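DNA polymerase (Pyrobaculum calidifontis, PDB 5MDN) is a family B DNA polymerase that probably catalyses template-directed extension of DNA from deoxyribonucleoside triphosphates with release of diphosphate. Local coordinates at residues Val546-Arg551 with Val576-Glu581; Gly411-Val416 with Glu555-Asp560. All coordinates share one frame; numbering follows the deposited sequence.

Contact 1 (Val546-Arg551 with Val576-Glu581)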
# COMPACT_ATOMS: atom_id res chain seq x y z
N VAL A 546 -8.69 3.14 -31.11
CA VAL A 546 -8.96 1.79 -31.59
C VAL A 546 -9.34 1.81 -33.07
O VAL A 546 -8.97 0.90 -33.83
CB VAL A 546 -10.02 1.09 -30.72
CG1 VAL A 546 -9.67 1.20 -29.24
CG2 VAL A 546 -11.42 1.63 -30.99
N GLU A 547 -10.08 2.83 -33.50
CA GLU A 547 -10.44 2.94 -34.91
C GLU A 547 -9.21 3.25 -35.76
O GLU A 547 -9.07 2.71 -36.87
CB GLU A 547 -11.52 4.00 -35.10
CG GLU A 547 -11.83 4.32 -36.56
CD GLU A 547 -12.27 3.10 -37.35
OE1 GLU A 547 -12.95 2.22 -36.77
OE2 GLU A 547 -11.94 3.02 -38.55
N TYR A 548 -8.32 4.11 -35.27
CA TYR A 548 -7.09 4.38 -36.00
C TYR A 548 -6.16 3.18 -35.99
O TYR A 548 -5.43 2.96 -36.97
CB TYR A 548 -6.38 5.61 -35.41
CG TYR A 548 -5.17 6.05 -36.20
CD1 TYR A 548 -5.29 6.92 -37.27
CD2 TYR A 548 -3.90 5.58 -35.88
CE1 TYR A 548 -4.19 7.33 -38.00
CE2 TYR A 548 -2.79 5.98 -36.60
CZ TYR A 548 -2.94 6.85 -37.66
OH TYR A 548 -1.84 7.25 -38.38
N ALA A 549 -6.16 2.40 -34.91
CA ALA A 549 -5.34 1.19 -34.86
C ALA A 549 -5.74 0.22 -35.96
O ALA A 549 -4.88 -0.47 -36.54
CB ALA A 549 -5.46 0.53 -33.49
N LYS A 550 -7.04 0.13 -36.26
CA LYS A 550 -7.53 -0.75 -37.31
C LYS A 550 -7.06 -0.30 -38.69
O LYS A 550 -6.93 -1.12 -39.60
CB LYS A 550 -9.05 -0.80 -37.23
CG LYS A 550 -9.55 -1.44 -35.95
CD LYS A 550 -11.04 -1.74 -35.99
CE LYS A 550 -11.50 -2.22 -34.62
NZ LYS A 550 -12.97 -2.08 -34.42
N ARG A 551 -6.80 1.01 -38.85
CA ARG A 551 -6.25 1.48 -40.12
C ARG A 551 -4.84 0.96 -40.33
O ARG A 551 -4.39 0.87 -41.48
CB ARG A 551 -6.26 3.01 -40.15
CG ARG A 551 -7.65 3.63 -40.14
CD ARG A 551 -7.62 5.13 -40.41
NE ARG A 551 -7.16 5.45 -41.76
CZ ARG A 551 -5.92 5.81 -42.07
NH1 ARG A 551 -5.00 5.90 -41.12
NH2 ARG A 551 -5.61 6.08 -43.33
N VAL A 576 1.61 4.56 -31.38
CA VAL A 576 2.06 5.33 -30.23
C VAL A 576 2.41 6.76 -30.66
O VAL A 576 2.03 7.73 -29.99
CB VAL A 576 3.26 4.64 -29.56
CG1 VAL A 576 3.84 5.52 -28.46
CG2 VAL A 576 2.85 3.28 -29.01
N LYS A 577 3.13 6.90 -31.77
CA LYS A 577 3.47 8.23 -32.27
C LYS A 577 2.22 8.99 -32.70
O LYS A 577 2.21 10.22 -32.67
CB LYS A 577 4.48 8.10 -33.41
CG LYS A 577 5.30 9.36 -33.66
CD LYS A 577 6.45 9.08 -34.60
CE LYS A 577 7.38 10.27 -34.72
NZ LYS A 577 8.73 9.87 -35.21
N TYR A 578 1.18 8.27 -33.13
CA TYR A 578 -0.09 8.91 -33.46
C TYR A 578 -0.72 9.57 -32.24
O TYR A 578 -1.12 10.73 -32.28
CB TYR A 578 -1.05 7.89 -34.08
CG TYR A 578 -2.49 8.34 -34.17
CD1 TYR A 578 -2.92 9.18 -35.18
CD2 TYR A 578 -3.43 7.90 -33.25
CE1 TYR A 578 -4.24 9.59 -35.27
CE2 TYR A 578 -4.75 8.29 -33.33
CZ TYR A 578 -5.15 9.14 -34.34
OH TYR A 578 -6.47 9.54 -34.42
N VAL A 579 -0.80 8.83 -31.12
CA VAL A 579 -1.46 9.35 -29.93
C VAL A 579 -0.72 10.56 -29.38
O VAL A 579 -1.33 11.48 -28.83
CB VAL A 579 -1.59 8.24 -28.87
CG1 VAL A 579 -2.35 8.74 -27.65
CG2 VAL A 579 -2.30 7.03 -29.46
N GLU A 580 0.61 10.59 -29.52
CA GLU A 580 1.37 11.77 -29.10
C GLU A 580 1.04 12.97 -29.99
O GLU A 580 0.72 14.05 -29.49
CB GLU A 580 2.86 11.47 -29.13
CG GLU A 580 3.69 12.24 -28.10
CD GLU A 580 3.58 13.75 -28.26
OE1 GLU A 580 4.08 14.27 -29.27
OE2 GLU A 580 2.99 14.40 -27.37
N GLU A 581 1.13 12.80 -31.31
CA GLU A 581 0.89 13.92 -32.22
C GLU A 581 -0.57 14.33 -32.22
O GLU A 581 -0.89 15.53 -32.22
CB GLU A 581 1.36 13.55 -33.62
CG GLU A 581 2.88 13.41 -33.74
CD GLU A 581 3.34 13.09 -35.14
OE1 GLU A 581 2.49 12.99 -36.04
OE2 GLU A 581 4.57 12.93 -35.34
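The two helices of the palm's βαββαβ (ferredoxin-like) core, 528-551 and 572-583, meet here through a single aromatic pair, Tyr-548 against Tyr-578. Their CA atoms lie 8.7 Å apart, and both residues point toward the opposite helix, leaving the rings to bridge the space between the two backbones. They form a face-to-face stack, with centroids 3.5 Å apart and planes inclined by only 5°. The offset between the rings is small: Tyr-578 CD1 sits over the centre of the Tyr-548 ring, and Tyr-548 CD2 does the same over the Tyr-578 ring.

The long axes of the two phenols cross, with their hydroxyl ends diverging. Tyr-548 CG consequently lies near the hydroxyl end of its partner, 3.6 Å from Tyr-578 CZ, whereas Tyr-548 CE2 approaches the root of the other ring, 3.4 Å from Tyr-578 CG. The overlap extends to the first side-chain carbon of Tyr-548: its CB makes an off-centre CH-pi contact, 4.2 Å from the Tyr-578 centroid. Both side chains leave their helices with CG anti to the backbone N (chi1 -174° for Tyr-548 and 166° for Tyr-578), which carries each ring across to the other helix.

No hydrogen bond joins the two segments, but Tyr-578 OH is hydrogen-bonded to Asp-544 OD1, one turn before Tyr-548 on helix 528-551. Tyr-578 is thus gripped twice by the same helix, through its face and through its hydroxyl, and the polar grip should limit swinging of the ring.

The stack lies near the protein surface, away from the metal sites. Beside it, Val-576 packs on Ile-587, and Val-579 on both Ile-585 and Ile-587, in the loop leading to strand 588-593, the edge strand of the palm sheet.

Contact 2 (Gly411-Val416 with Glu555-Asp560)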
# COMPACT_ATOMS: atom_id res chain seq x y z
N GLY A 411 -9.79 -16.63 -24.32
CA GLY A 411 -8.98 -17.54 -25.11
C GLY A 411 -7.50 -17.20 -24.99
O GLY A 411 -7.10 -16.36 -24.18
N LEU A 412 -6.72 -17.88 -25.82
CA LEU A 412 -5.26 -17.78 -25.80
C LEU A 412 -4.78 -16.85 -26.90
O LEU A 412 -5.24 -16.92 -28.04
CB LEU A 412 -4.64 -19.17 -25.97
CG LEU A 412 -3.16 -19.36 -25.62
CD1 LEU A 412 -2.96 -19.33 -24.12
CD2 LEU A 412 -2.65 -20.67 -26.21
N TYR A 413 -3.83 -15.98 -26.55
CA TYR A 413 -3.26 -15.02 -27.49
C TYR A 413 -1.75 -14.98 -27.31
O TYR A 413 -1.26 -14.95 -26.17
CB TYR A 413 -3.84 -13.61 -27.29
CG TYR A 413 -5.35 -13.54 -27.39
CD1 TYR A 413 -6.15 -13.75 -26.27
CD2 TYR A 413 -5.97 -13.25 -28.60
CE1 TYR A 413 -7.52 -13.68 -26.35
CE2 TYR A 413 -7.35 -13.18 -28.69
CZ TYR A 413 -8.12 -13.39 -27.56
OH TYR A 413 -9.49 -13.32 -27.65
N SER A 414 -1.02 -14.98 -28.42
CA SER A 414 0.44 -14.99 -28.41
C SER A 414 0.99 -13.65 -28.87
O SER A 414 0.42 -13.00 -29.75
CB SER A 414 0.98 -16.11 -29.30
OG SER A 414 0.55 -17.38 -28.84
N ASP A 415 2.11 -13.24 -28.26
CA ASP A 415 2.78 -11.98 -28.57
C ASP A 415 1.86 -10.78 -28.40
O ASP A 415 1.29 -10.29 -29.38
CB ASP A 415 3.35 -12.01 -30.00
CG ASP A 415 4.47 -13.02 -30.16
OD1 ASP A 415 5.24 -13.22 -29.19
OD2 ASP A 415 4.59 -13.61 -31.25
N VAL A 416 1.72 -10.29 -27.17
CA VAL A 416 0.77 -9.23 -26.85
C VAL A 416 1.51 -8.11 -26.13
O VAL A 416 2.28 -8.37 -25.20
CB VAL A 416 -0.39 -9.75 -25.98
CG1 VAL A 416 -1.31 -8.61 -25.56
CG2 VAL A 416 -1.17 -10.83 -26.72
N GLU A 555 -4.19 -5.70 -34.36
CA GLU A 555 -5.32 -6.33 -33.69
C GLU A 555 -5.41 -5.84 -32.24
O GLU A 555 -4.39 -5.78 -31.54
CB GLU A 555 -5.18 -7.85 -33.72
CG GLU A 555 -6.41 -8.60 -33.24
CD GLU A 555 -6.11 -10.04 -32.87
OE1 GLU A 555 -4.91 -10.42 -32.89
OE2 GLU A 555 -7.05 -10.79 -32.56
N VAL A 556 -6.61 -5.48 -31.80
CA VAL A 556 -6.85 -5.01 -30.45
C VAL A 556 -7.66 -6.07 -29.72
O VAL A 556 -8.85 -6.26 -30.00
CB VAL A 556 -7.57 -3.65 -30.43
CG1 VAL A 556 -7.90 -3.24 -29.00
CG2 VAL A 556 -6.70 -2.59 -31.10
N ILE A 557 -7.02 -6.76 -28.78
CA ILE A 557 -7.68 -7.86 -28.07
C ILE A 557 -8.51 -7.34 -26.90
O ILE A 557 -9.59 -7.86 -26.62
CB ILE A 557 -6.62 -8.86 -27.59
CG1 ILE A 557 -5.66 -9.24 -28.73
CG2 ILE A 557 -7.28 -10.10 -26.99
CD1 ILE A 557 -4.35 -9.83 -28.25
N TYR A 558 -8.02 -6.31 -26.22
CA TYR A 558 -8.67 -5.81 -25.01
C TYR A 558 -8.42 -4.32 -24.91
O TYR A 558 -7.37 -3.82 -25.34
CB TYR A 558 -8.15 -6.54 -23.77
CG TYR A 558 -8.56 -5.94 -22.44
CD1 TYR A 558 -9.75 -6.31 -21.83
CD2 TYR A 558 -7.75 -5.01 -21.80
CE1 TYR A 558 -10.12 -5.77 -20.61
CE2 TYR A 558 -8.12 -4.46 -20.59
CZ TYR A 558 -9.31 -4.84 -20.00
OH TYR A 558 -9.68 -4.30 -18.79
N GLY A 559 -9.39 -3.60 -24.35
CA GLY A 559 -9.22 -2.19 -24.10
C GLY A 559 -10.17 -1.65 -23.06
O GLY A 559 -11.39 -1.70 -23.23
N ASP A 560 -9.62 -1.14 -21.97
CA ASP A 560 -10.40 -0.45 -20.95
C ASP A 560 -9.92 0.99 -20.82
O ASP A 560 -9.06 1.46 -21.58
CB ASP A 560 -10.35 -1.22 -19.62
CG ASP A 560 -8.96 -1.35 -19.07
OD1 ASP A 560 -8.01 -0.88 -19.72
OD2 ASP A 560 -8.81 -1.93 -17.98
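Strand 411-413 turns a corner at Ser-414 and Asp-415, and Val-416 then enters the palm sheet that also contains strand 556-560. The two segments share no backbone hydrogen bonds; the nearest CA atoms, those of Tyr-413 and Ile-557, are 8.4 Å apart. Opposite Phe-565, Ile-557 and Tyr-558 form a classic beta bulge, in which Ile-557 has a helix-like psi of -37°.

Ile-557 points into the corner and meets both of its arms. Its CG2 methyl sits squarely over one face of the Tyr-413 ring in a CH-pi contact, 3.4 Å from the centroid and 12° off the ring normal. With CG2 anti to the backbone N (chi1 -49°), the other branch is left to run past the ring, and Ile-557 CD1 meets Val-416 CG2 tip to tip at 3.7 Å. Tyr-413 OH is hydrogen-bonded to Lys-409 O, which anchors the far end of the ring. With the ring of Tyr-413 cut back to an alanine here, the Ile-557 methyl would probably lose its aromatic platform and Lys-409 O this hydroxyl partner.

Val-416 also touches Phe-565 and Val-596, tying this corner to both sheets. The contact itself is wholly apolar and rests on shape and burial, while the polar groups of the corner turn to other partners, Asp-415 to Arg-610 and Ser-414 to Arg-595.

How the contacts relate
The contacts lie about 17 Å apart between centres, both within the polymerase domain and remote from the magnesium ions. Contact 1 is a surface contact between helices, whereas contact 2 is buried and joins two sheets. Helix 528-551 runs directly on to strand 556-560, so one continuous piece of chain serves both, and Ala-549 CB packs 4.1 Å from Val-556 CG2 where helix meets sheet. Each contact uses a tyrosine face. At the surface it is matched by a second ring, and the hydroxyl of Tyr-578 pairs with a carboxylate; in the interior an aliphatic branch covers it, and the hydroxyl of Tyr-413 pairs with a backbone carbonyl.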